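Local atomic coordinates of beta-methylmalyl-CoA dehydratase (PDB entry 4E3E), a protein that catalyses the reversible dehydration of (2R,3S)-beta-methylmalyl-CoA to mesaconyl-CoA in the glyoxylate assimilation cycle of Chloroflexus aurantiacus. Residues Pro51-Gln54 against Arg60-Ile63; Gly96-Pro101 against Thr175-Val180; Asp64-Phe69 against Leu269-Ile274; Met299-Arg304 against Thr345-Arg350. One frame throughout, in Å; residues are numbered along the deposited sequence.

Interaction 1. Residues Pro51-Gln54 against Arg60-Ile63; sequences PFAQ and RAPI
Ala53, on the short helix 50-55, packs against the extended segment Arg60-Ile63 that follows it in the chain, and the backbones come as near as 5.0 Å between Ala53 CA and Ala61 CA. The methyl group of Ala53 does most of the touching. Its CB points at the extended segment and presses on the main chain there, 3.5 Å from Ala61 CA, which is closer than carbons usually pack, and 3.6 Å from the carbonyl oxygen Arg60 O. On the Pro62 side the same methyl meets the ring at its CD atom, 3.9 Å from Ala53 CB, while the methyl of Ala61 stands a little farther off, at 4.2 Å between the two CB atoms. A side chain this short lets the helix lie directly on the backbone of the returning chain. Gln54 adds a second, looser contact at the exposed end: its CG passes alongside the backbone of Arg60, 4.1 Å from Arg60 CA. With CG beside the backbone N (chi1 -73°) and the chain extended beyond it, the amide is carried out along Arg60, and NE2 is hydrogen-bonded to Glu59 O. The CB of Arg60 points away from the helix, and its NH1 forms a salt bridge with Glu30. No hydrogen bond links the two segments. Pro62 and Ile63 belong to a substrate-binding site inferred by similarity. Leu46 of helix 45-48 packs on both Ala53 and Pro62, and the extended segment leads directly into helix 65-80, the long helix of this hot-dog domain.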
loop_
_atom_site.group_PDB
_atom_site.type_symbol
_atom_site.label_atom_id
_atom_site.label_comp_id
_atom_site.label_asym_id
_atom_site.label_seq_id
_atom_site.Cartn_x
_atom_site.Cartn_y
_atom_site.Cartn_z
ATOM N N PRO A 51 10.771 3.004 20.046
ATOM C CA PRO A 51 11.693 2.973 21.196
ATOM C C PRO A 51 13.170 3.253 20.829
ATOM O O PRO A 51 13.875 3.901 21.597
ATOM C CB PRO A 51 11.494 1.562 21.777
ATOM C CG PRO A 51 10.120 1.154 21.296
ATOM C CD PRO A 51 10.058 1.716 19.895
ATOM N N PHE A 52 13.620 2.805 19.663
ATOM C CA PHE A 52 14.972 3.103 19.210
ATOM C C PHE A 52 15.140 4.618 19.057
ATOM O O PHE A 52 16.102 5.193 19.574
ATOM C CB PHE A 52 15.268 2.375 17.892
ATOM C CG PHE A 52 16.697 2.517 17.419
ATOM C CD1 PHE A 52 17.082 3.608 16.636
ATOM C CD2 PHE A 52 17.661 1.544 17.743
ATOM C CE1 PHE A 52 18.398 3.744 16.201
ATOM C CE2 PHE A 52 18.978 1.667 17.292
ATOM C CZ PHE A 52 19.347 2.776 16.530
ATOM N N ALA A 53 14.184 5.264 18.386
ATOM C CA ALA A 53 14.220 6.714 18.190
ATOM C C ALA A 53 14.166 7.460 19.522
ATOM O O ALA A 53 14.913 8.442 19.733
ATOM C CB ALA A 53 13.103 7.156 17.266
ATOM N N GLN A 54 13.334 6.977 20.443
ATOM C CA GLN A 54 13.243 7.606 21.770
ATOM C C GLN A 54 14.521 7.492 22.589
ATOM O O GLN A 54 14.844 8.401 23.354
ATOM C CB GLN A 54 12.053 7.065 22.557
ATOM C CG GLN A 54 10.734 7.585 22.014
ATOM C CD GLN A 54 9.535 6.848 22.562
ATOM O OE1 GLN A 54 9.654 5.748 23.098
ATOM N NE2 GLN A 54 8.362 7.446 22.410
ATOM N N ARG A 60 9.400 10.148 19.012
ATOM C CA ARG A 60 8.969 8.875 18.503
ATOM C C ARG A 60 9.719 8.738 17.209
ATOM O O ARG A 60 10.482 9.580 16.888
ATOM C CB ARG A 60 7.477 8.857 18.269
ATOM C CG ARG A 60 6.962 10.050 17.512
ATOM C CD ARG A 60 5.455 10.106 17.425
ATOM N NE ARG A 60 4.857 8.998 16.703
ATOM C CZ ARG A 60 3.558 8.821 16.562
ATOM N NH1 ARG A 60 3.087 7.797 15.898
ATOM N NH2 ARG A 60 2.723 9.671 17.103
ATOM N N ALA A 61 9.520 7.661 16.486
ATOM C CA ALA A 61 10.256 7.494 15.260
ATOM C C ALA A 61 9.872 8.622 14.342
ATOM O O ALA A 61 8.731 8.882 14.146
ATOM C CB ALA A 61 9.928 6.169 14.630
ATOM N N PRO A 62 10.852 9.273 13.766
ATOM C CA PRO A 62 10.589 10.370 12.823
ATOM C C PRO A 62 10.249 9.834 11.423
ATOM O O PRO A 62 10.594 8.707 11.108
ATOM C CB PRO A 62 11.934 11.092 12.765
ATOM C CG PRO A 62 12.935 9.986 12.976
ATOM C CD PRO A 62 12.298 9.055 13.979
ATOM N N ILE A 63 9.588 10.662 10.614
ATOM C CA ILE A 63 9.377 10.395 9.198
ATOM C C ILE A 63 10.740 10.328 8.474
ATOM O O ILE A 63 11.608 11.157 8.712
ATOM C CB ILE A 63 8.479 11.513 8.564
ATOM C CG1 ILE A 63 7.142 11.670 9.305
ATOM C CG2 ILE A 63 8.222 11.254 7.080
ATOM C CD1 ILE A 63 6.345 10.381 9.464
#

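Interaction 2. Residues Gly96-Pro101 against Thr175-Val180; sequences GAVVYP and TVPYTV
Val98 and Pro177 make the tight part of this contact, their side chains crossing at about a right angle. The CG2 branch of Val98 lies 3.6 Å from Pro177 CG, so one methyl bears on the CB-CG side of the proline ring; its 3.2 Å approach to Pro177 CB is shorter than van der Waals contact and therefore somewhat doubtful in detail. The other branch is turned elsewhere: with CG1 anti to the backbone N (chi1 178°), it lies 3.6 Å above the plane of the Tyr100 ring, toward its rim, and it also packs on Pro62. Gly96, Ala97 and Val98 form part of a substrate-binding site assigned by similarity, in the loop between strands 84-95 and 104-116 of the MaoC-like hot-dog fold, and the Thr175-Val180 segment runs past it on its way from strand 138-149 to helix 187-190. The Gly96-Thr175 end is looser, in a surface contact whose centre lies about 17 Å from the centre of the chain and which no hydrogen bond spans. There the methyl CG2 of Thr175 rests 3.4 Å from the carbonyl oxygen Gly96 O, while the hydroxyl OG1 makes a weak hydrogen bond to Phe95 O.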
loop_
_atom_site.group_PDB
_atom_site.type_symbol
_atom_site.label_atom_id
_atom_site.label_comp_id
_atom_site.label_asym_id
_atom_site.label_seq_id
_atom_site.Cartn_x
_atom_site.Cartn_y
_atom_site.Cartn_z
ATOM N N GLY A 96 15.586 20.549 8.190
ATOM C CA GLY A 96 15.460 21.464 9.326
ATOM C C GLY A 96 14.843 20.728 10.505
ATOM O O GLY A 96 15.406 19.754 10.986
ATOM N N ALA A 97 13.680 21.174 10.972
ATOM C CA ALA A 97 13.002 20.492 12.074
ATOM C C ALA A 97 12.605 19.063 11.698
ATOM O O ALA A 97 12.250 18.771 10.542
ATOM C CB ALA A 97 11.786 21.284 12.539
ATOM N N VAL A 98 12.703 18.171 12.677
ATOM C CA VAL A 98 12.233 16.788 12.539
ATOM C C VAL A 98 10.730 16.769 12.231
ATOM O O VAL A 98 9.954 17.579 12.766
ATOM C CB VAL A 98 12.506 15.994 13.839
ATOM C CG1 VAL A 98 11.997 14.567 13.750
ATOM C CG2 VAL A 98 13.990 15.990 14.134
ATOM N N VAL A 99 10.336 15.844 11.366
ATOM C CA VAL A 99 8.931 15.610 11.019
ATOM C C VAL A 99 8.461 14.313 11.691
ATOM O O VAL A 99 9.140 13.284 11.597
ATOM C CB VAL A 99 8.779 15.492 9.481
ATOM C CG1 VAL A 99 7.317 15.316 9.087
ATOM C CG2 VAL A 99 9.340 16.748 8.806
ATOM N N TYR A 100 7.321 14.372 12.376
ATOM C CA TYR A 100 6.718 13.224 13.037
ATOM C C TYR A 100 5.343 12.919 12.425
ATOM O O TYR A 100 4.716 13.824 11.848
ATOM C CB TYR A 100 6.533 13.535 14.529
ATOM C CG TYR A 100 7.825 13.675 15.318
ATOM C CD1 TYR A 100 8.652 12.569 15.549
ATOM C CD2 TYR A 100 8.205 14.907 15.860
ATOM C CE1 TYR A 100 9.824 12.689 16.282
ATOM C CE2 TYR A 100 9.376 15.040 16.601
ATOM C CZ TYR A 100 10.181 13.927 16.810
ATOM O OH TYR A 100 11.345 14.037 17.529
ATOM N N PRO A 101 4.851 11.660 12.554
ATOM C CA PRO A 101 3.452 11.380 12.184
ATOM C C PRO A 101 2.522 12.387 12.836
ATOM O O PRO A 101 2.692 12.690 14.033
ATOM C CB PRO A 101 3.198 9.985 12.797
ATOM C CG PRO A 101 4.561 9.332 12.822
ATOM C CD PRO A 101 5.547 10.451 13.067
ATOM N N THR A 175 21.225 20.251 10.858
ATOM C CA THR A 175 20.464 19.973 12.078
ATOM C C THR A 175 20.837 18.577 12.574
ATOM O O THR A 175 20.868 17.628 11.788
ATOM C CB THR A 175 18.945 20.076 11.824
ATOM O OG1 THR A 175 18.623 21.426 11.484
ATOM C CG2 THR A 175 18.141 19.684 13.052
ATOM N N VAL A 176 21.141 18.465 13.867
ATOM C CA VAL A 176 21.499 17.184 14.493
ATOM C C VAL A 176 20.515 16.976 15.646
ATOM O O VAL A 176 20.824 17.295 16.796
ATOM C CB VAL A 176 22.967 17.172 15.002
ATOM C CG1 VAL A 176 23.343 15.805 15.563
ATOM C CG2 VAL A 176 23.931 17.566 13.893
ATOM N N PRO A 177 19.319 16.445 15.331
ATOM C CA PRO A 177 18.149 16.516 16.217
ATOM C C PRO A 177 18.079 15.432 17.274
ATOM O O PRO A 177 17.149 15.419 18.070
ATOM C CB PRO A 177 16.985 16.327 15.252
ATOM C CG PRO A 177 17.549 15.476 14.135
ATOM C CD PRO A 177 19.022 15.733 14.070
ATOM N N TYR A 178 19.035 14.515 17.266
ATOM C CA TYR A 178 19.064 13.464 18.276
ATOM C C TYR A 178 20.456 13.336 18.878
ATOM O O TYR A 178 21.400 13.984 18.419
ATOM C CB TYR A 178 18.565 12.139 17.695
ATOM C CG TYR A 178 19.158 11.774 16.358
ATOM C CD1 TYR A 178 20.393 11.146 16.277
ATOM C CD2 TYR A 178 18.476 12.046 15.166
ATOM C CE1 TYR A 178 20.942 10.799 15.045
ATOM C CE2 TYR A 178 19.014 11.706 13.934
ATOM C CZ TYR A 178 20.249 11.082 13.877
ATOM O OH TYR A 178 20.796 10.725 12.654
ATOM N N THR A 179 20.572 12.520 19.920
ATOM C CA THR A 179 21.814 12.377 20.662
ATOM C C THR A 179 22.105 10.909 20.874
ATOM O O THR A 179 21.198 10.128 21.148
ATOM C CB THR A 179 21.700 13.035 22.045
ATOM O OG1 THR A 179 21.297 14.396 21.880
ATOM C CG2 THR A 179 23.043 13.000 22.765
ATOM N N VAL A 180 23.378 10.542 20.777
ATOM C CA VAL A 180 23.791 9.155 20.922
ATOM C C VAL A 180 24.714 9.015 22.122
ATOM O O VAL A 180 25.609 9.832 22.311
ATOM C CB VAL A 180 24.554 8.672 19.672
ATOM C CG1 VAL A 180 25.016 7.236 19.849
ATOM C CG2 VAL A 180 23.680 8.781 18.445
#

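Interaction 3. Residues Asp64-Phe69 against Leu269-Ile274; sequences DSLLVF and LSIAAI
Ser65 and Ile271 bring the start of helix 65-80 against strand 270-278, their CA atoms 6.1 Å apart. Followed outward, the Ser65 side chain begins with a CB that points at the strand and lies 3.6 Å from the carbonyl oxygen Ile271 O. Its hydroxyl OG, set beside the backbone N (chi1 -81°), reaches that same oxygen at 3.0 Å, close enough for a hydrogen bond, although the proton has a second acceptor within reach. Water 1 bridges the backbones beside it, accepting from Ser65 N at 3.2 Å and weakly from Ile271 N. In this hot-dog fold the long helix lies against the antiparallel sheet, here with the axes of the two short segments 9.1 Å apart and inclined at 52°. Asp64 caps the helix, OD2 taking the N-H of Leu66 with its anti lone pair; Asp64 and Ser65 also belong to a substrate site inferred by similarity. Deeper in, the CD1 methyl of Ile271 touches the branched end of Leu66, nearest at CG, 3.8 Å away. One helical turn after Ser65, the ring of Phe69 has Ile274 CD1 over one face in a CH-pi contact, 4.1 Å from the ring centroid and displaced toward the rim at CD1 and CE1.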
loop_
_atom_site.group_PDB
_atom_site.type_symbol
_atom_site.label_atom_id
_atom_site.label_comp_id
_atom_site.label_asym_id
_atom_site.label_seq_id
_atom_site.Cartn_x
_atom_site.Cartn_y
_atom_site.Cartn_z
ATOM N N ASP A 64 10.925 9.349 7.583
ATOM C CA ASP A 64 12.113 9.267 6.773
ATOM C C ASP A 64 12.355 10.602 6.037
ATOM O O ASP A 64 11.440 11.141 5.393
ATOM C CB ASP A 64 11.936 8.153 5.722
ATOM C CG ASP A 64 13.243 7.779 5.028
ATOM O OD1 ASP A 64 13.678 6.614 5.177
ATOM O OD2 ASP A 64 13.835 8.642 4.326
ATOM N N SER A 65 13.589 11.104 6.098
ATOM C CA SER A 65 13.970 12.359 5.438
ATOM C C SER A 65 13.599 12.359 3.963
ATOM O O SER A 65 13.183 13.387 3.424
ATOM C CB SER A 65 15.477 12.616 5.565
ATOM O OG SER A 65 15.779 13.178 6.823
ATOM N N LEU A 66 13.759 11.219 3.297
ATOM C CA LEU A 66 13.408 11.167 1.879
ATOM C C LEU A 66 11.897 11.146 1.624
ATOM O O LEU A 66 11.435 11.657 0.592
ATOM C CB LEU A 66 14.084 9.987 1.192
ATOM C CG LEU A 66 15.589 10.080 1.117
ATOM C CD1 LEU A 66 16.062 8.868 0.328
ATOM C CD2 LEU A 66 16.013 11.370 0.416
ATOM N N LEU A 67 11.129 10.560 2.546
ATOM C CA LEU A 67 9.664 10.668 2.476
ATOM C C LEU A 67 9.247 12.149 2.590
ATOM O O LEU A 67 8.420 12.627 1.792
ATOM C CB LEU A 67 8.967 9.796 3.535
ATOM C CG LEU A 67 7.427 9.821 3.624
ATOM C CD1 LEU A 67 6.755 9.576 2.264
ATOM C CD2 LEU A 67 6.944 8.810 4.675
ATOM N N VAL A 68 9.831 12.863 3.561
ATOM C CA VAL A 68 9.676 14.318 3.657
ATOM C C VAL A 68 10.049 15.007 2.329
ATOM O O VAL A 68 9.291 15.845 1.807
ATOM C CB VAL A 68 10.520 14.925 4.800
ATOM C CG1 VAL A 68 10.486 16.458 4.745
ATOM C CG2 VAL A 68 10.023 14.441 6.166
ATOM N N PHE A 69 11.211 14.659 1.789
ATOM C CA PHE A 69 11.655 15.245 0.523
ATOM C C PHE A 69 10.659 15.056 -0.637
ATOM O O PHE A 69 10.290 16.048 -1.295
ATOM C CB PHE A 69 13.059 14.766 0.169
ATOM C CG PHE A 69 13.548 15.257 -1.157
ATOM C CD1 PHE A 69 14.163 16.504 -1.274
ATOM C CD2 PHE A 69 13.389 14.478 -2.288
ATOM C CE1 PHE A 69 14.618 16.956 -2.501
ATOM C CE2 PHE A 69 13.844 14.928 -3.522
ATOM C CZ PHE A 69 14.452 16.173 -3.627
ATOM N N LEU A 269 22.264 6.940 10.093
ATOM C CA LEU A 269 20.900 6.879 10.615
ATOM C C LEU A 269 19.886 7.747 9.889
ATOM O O LEU A 269 18.703 7.378 9.795
ATOM C CB LEU A 269 20.885 7.192 12.103
ATOM C CG LEU A 269 21.428 6.045 12.958
ATOM C CD1 LEU A 269 21.171 6.397 14.404
ATOM C CD2 LEU A 269 20.831 4.669 12.581
ATOM N N SER A 270 20.343 8.891 9.377
ATOM C CA SER A 270 19.448 9.810 8.676
ATOM C C SER A 270 20.238 10.678 7.731
ATOM O O SER A 270 21.451 10.872 7.911
ATOM C CB SER A 270 18.683 10.692 9.663
ATOM O OG SER A 270 19.564 11.594 10.317
ATOM N N ILE A 271 19.540 11.193 6.724
ATOM C CA ILE A 271 20.106 12.121 5.769
ATOM C C ILE A 271 19.857 13.529 6.267
ATOM O O ILE A 271 18.706 13.903 6.553
ATOM C CB ILE A 271 19.487 11.948 4.366
ATOM C CG1 ILE A 271 19.856 10.568 3.801
ATOM C CG2 ILE A 271 19.928 13.106 3.472
ATOM C CD1 ILE A 271 19.114 10.187 2.519
ATOM N N ALA A 272 20.936 14.301 6.397
ATOM C CA ALA A 272 20.833 15.652 6.931
ATOM C C ALA A 272 20.894 16.724 5.844
ATOM O O ALA A 272 20.475 17.868 6.070
ATOM C CB ALA A 272 21.900 15.883 7.983
ATOM N N ALA A 273 21.413 16.365 4.671
ATOM C CA ALA A 273 21.481 17.295 3.558
ATOM C C ALA A 273 21.564 16.568 2.234
ATOM O O ALA A 273 22.109 15.461 2.158
ATOM C CB ALA A 273 22.694 18.215 3.694
ATOM N N ILE A 274 21.039 17.210 1.196
ATOM C CA ILE A 274 21.275 16.801 -0.189
ATOM C C ILE A 274 22.132 17.877 -0.866
ATOM O O ILE A 274 21.741 19.041 -0.922
ATOM C CB ILE A 274 19.956 16.609 -0.956
ATOM C CG1 ILE A 274 19.167 15.449 -0.337
ATOM C CG2 ILE A 274 20.230 16.339 -2.434
ATOM C CD1 ILE A 274 17.684 15.460 -0.657
HETATM O O HOH W 1 16.465 9.985 6.996
#

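Interaction 4. Residues Met299-Arg304 against Thr345-Arg350; sequences MAIPGR and TVLMPR
Arg350 reaches across to the Ile301-Arg304 turn through a single water, and this is the polar part of the contact. Water 2 accepts from Arg350 NH1 at 3.0 Å, lying in the guanidinium plane at its edge, and also accepts from Ile301 N at 2.9 Å. Its approach to the carbonyl oxygen Arg304 O is close, 2.6 Å from the water oxygen, where it can act as donor, though it has more acceptors in reach than protons to give. The bend of the Arg350 chain at chi3 (51°) helps bring NH1 to this water, whereas its direct distance to Arg304 O is 4.0 Å. The turn is a type II beta turn, with Arg304 N bonded back to Ile301 O and Gly303 at the positive phi of its third position. Arg304 directs its own guanidinium elsewhere, to a salt bridge with Asp306 and a hydrogen bond to Tyr178 O.

Apolar contact is light: Ile301 CD1 meets Leu347 CD2 at 4.2 Å, the two side chains crossing at about a right angle. Separately, Ala300 CB makes a loose van der Waals approach to Arg350 NH1, at 4.5 Å.

The two segments lie at the ends of strands 288-300 and 338-349, which are separated in the antiparallel sheet by strand 307-318. Ala309 and Ile307 of that middle strand pack on Ile301 and Leu347 respectively, while on its other flank strand 338-349 pairs with strand 270-278.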
loop_
_atom_site.group_PDB
_atom_site.type_symbol
_atom_site.label_atom_id
_atom_site.label_comp_id
_atom_site.label_asym_id
_atom_site.label_seq_id
_atom_site.Cartn_x
_atom_site.Cartn_y
_atom_site.Cartn_z
HETATM N N MSE A 299 33.473 14.617 8.182
HETATM C CA MSE A 299 33.524 15.938 8.809
HETATM C C MSE A 299 33.030 15.828 10.229
HETATM O O MSE A 299 32.049 15.117 10.495
HETATM C CB MSE A 299 32.682 16.941 7.983
HETATM C CG MSE A 299 32.590 16.549 6.490
HETATM SE SE MSE A 299 31.222 17.534 5.457
HETATM C CE MSE A 299 32.150 17.895 3.744
ATOM N N ALA A 300 33.713 16.510 11.152
ATOM C CA ALA A 300 33.241 16.650 12.528
ATOM C C ALA A 300 32.043 17.598 12.561
ATOM O O ALA A 300 31.945 18.514 11.734
ATOM C CB ALA A 300 34.349 17.199 13.425
ATOM N N ILE A 301 31.149 17.385 13.523
ATOM C CA ILE A 301 30.026 18.278 13.727
ATOM C C ILE A 301 30.458 19.229 14.826
ATOM O O ILE A 301 30.837 18.772 15.914
ATOM C CB ILE A 301 28.730 17.526 14.138
ATOM C CG1 ILE A 301 28.285 16.530 13.042
ATOM C CG2 ILE A 301 27.610 18.515 14.449
ATOM C CD1 ILE A 301 27.605 17.174 11.860
ATOM N N PRO A 302 30.421 20.549 14.543
ATOM C CA PRO A 302 30.801 21.554 15.531
ATOM C C PRO A 302 30.029 21.365 16.823
ATOM O O PRO A 302 28.802 21.244 16.794
ATOM C CB PRO A 302 30.407 22.879 14.863
ATOM C CG PRO A 302 30.416 22.592 13.407
ATOM C CD PRO A 302 30.024 21.153 13.256
ATOM N N GLY A 303 30.750 21.323 17.939
ATOM C CA GLY A 303 30.143 21.236 19.265
ATOM C C GLY A 303 29.724 19.839 19.709
ATOM O O GLY A 303 29.222 19.678 20.829
ATOM N N ARG A 304 29.933 18.831 18.851
ATOM C CA ARG A 304 29.461 17.453 19.109
ATOM C C ARG A 304 30.561 16.420 18.891
ATOM O O ARG A 304 31.308 16.509 17.919
ATOM C CB ARG A 304 28.290 17.078 18.176
ATOM C CG ARG A 304 27.138 18.066 18.113
ATOM C CD ARG A 304 26.264 17.972 19.342
ATOM N NE ARG A 304 25.640 16.657 19.465
ATOM C CZ ARG A 304 24.404 16.374 19.072
ATOM N NH1 ARG A 304 23.641 17.322 18.532
ATOM N NH2 ARG A 304 23.922 15.150 19.248
ATOM N N THR A 345 24.661 14.117 2.583
ATOM C CA THR A 345 25.365 14.063 3.845
ATOM C C THR A 345 24.519 13.332 4.883
ATOM O O THR A 345 23.340 13.683 5.126
ATOM C CB THR A 345 25.701 15.475 4.337
ATOM O OG1 THR A 345 26.543 16.119 3.374
ATOM C CG2 THR A 345 26.428 15.431 5.679
ATOM N N VAL A 346 25.128 12.317 5.493
ATOM C CA VAL A 346 24.455 11.513 6.508
ATOM C C VAL A 346 25.043 11.831 7.873
ATOM O O VAL A 346 26.172 12.330 7.984
ATOM C CB VAL A 346 24.591 10.004 6.224
ATOM C CG1 VAL A 346 23.912 9.645 4.901
ATOM C CG2 VAL A 346 26.071 9.590 6.199
ATOM N N LEU A 347 24.266 11.569 8.912
ATOM C CA LEU A 347 24.769 11.623 10.271
ATOM C C LEU A 347 25.018 10.184 10.719
ATOM O O LEU A 347 24.218 9.298 10.402
ATOM C CB LEU A 347 23.759 12.303 11.205
ATOM C CG LEU A 347 23.257 13.707 10.835
ATOM C CD1 LEU A 347 22.185 14.170 11.814
ATOM C CD2 LEU A 347 24.400 14.714 10.784
HETATM N N MSE A 348 26.110 9.955 11.450
HETATM C CA MSE A 348 26.437 8.616 11.972
HETATM C C MSE A 348 26.994 8.719 13.377
HETATM O O MSE A 348 27.827 9.583 13.644
HETATM C CB MSE A 348 27.457 7.963 11.037
HETATM C CG MSE A 348 27.873 6.581 11.538
HETATM SE SE MSE A 348 28.969 5.614 10.202
HETATM C CE MSE A 348 27.784 5.361 8.626
ATOM N N PRO A 349 26.564 7.826 14.294
ATOM C CA PRO A 349 27.134 7.833 15.637
ATOM C C PRO A 349 28.646 7.637 15.606
ATOM O O PRO A 349 29.177 6.927 14.731
ATOM C CB PRO A 349 26.484 6.628 16.308
ATOM C CG PRO A 349 25.230 6.403 15.543
ATOM C CD PRO A 349 25.556 6.761 14.133
ATOM N N ARG A 350 29.321 8.273 16.550
ATOM C CA ARG A 350 30.776 8.124 16.730
ATOM C C ARG A 350 31.117 7.194 17.898
ATOM O O ARG A 350 30.308 7.013 18.811
ATOM C CB ARG A 350 31.411 9.484 16.982
ATOM C CG ARG A 350 31.357 10.413 15.788
ATOM C CD ARG A 350 32.002 11.760 16.096
ATOM N NE ARG A 350 33.345 11.642 16.671
ATOM C CZ ARG A 350 34.197 12.654 16.807
ATOM N NH1 ARG A 350 33.870 13.875 16.408
ATOM N NH2 ARG A 350 35.393 12.444 17.344
HETATM O O HOH W 2 31.449 15.382 15.550
#

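How the interactions relate
Along the chain, interaction 1 closes before the others open, interaction 2 is nested within the long loop closed by interaction 3, and interaction 4 comes last. Interactions 1 and 2 have centres 10 Å apart and meet where Ile63 N probably bonds to Val99 O; interaction 2 lies equally far from interaction 3, joined to it by a probable bond between the hydroxyls of Tyr178 and Ser270. Interactions 3 and 4 share the sheet, strands 270-278 and 338-349 pairing at Ala272, Ala273 and Thr345, with a classic bulge. The first three thus gather residues of the inferred substrate site, while interaction 4 lies farther across the sheet, its centre 15 Å from that of interaction 3.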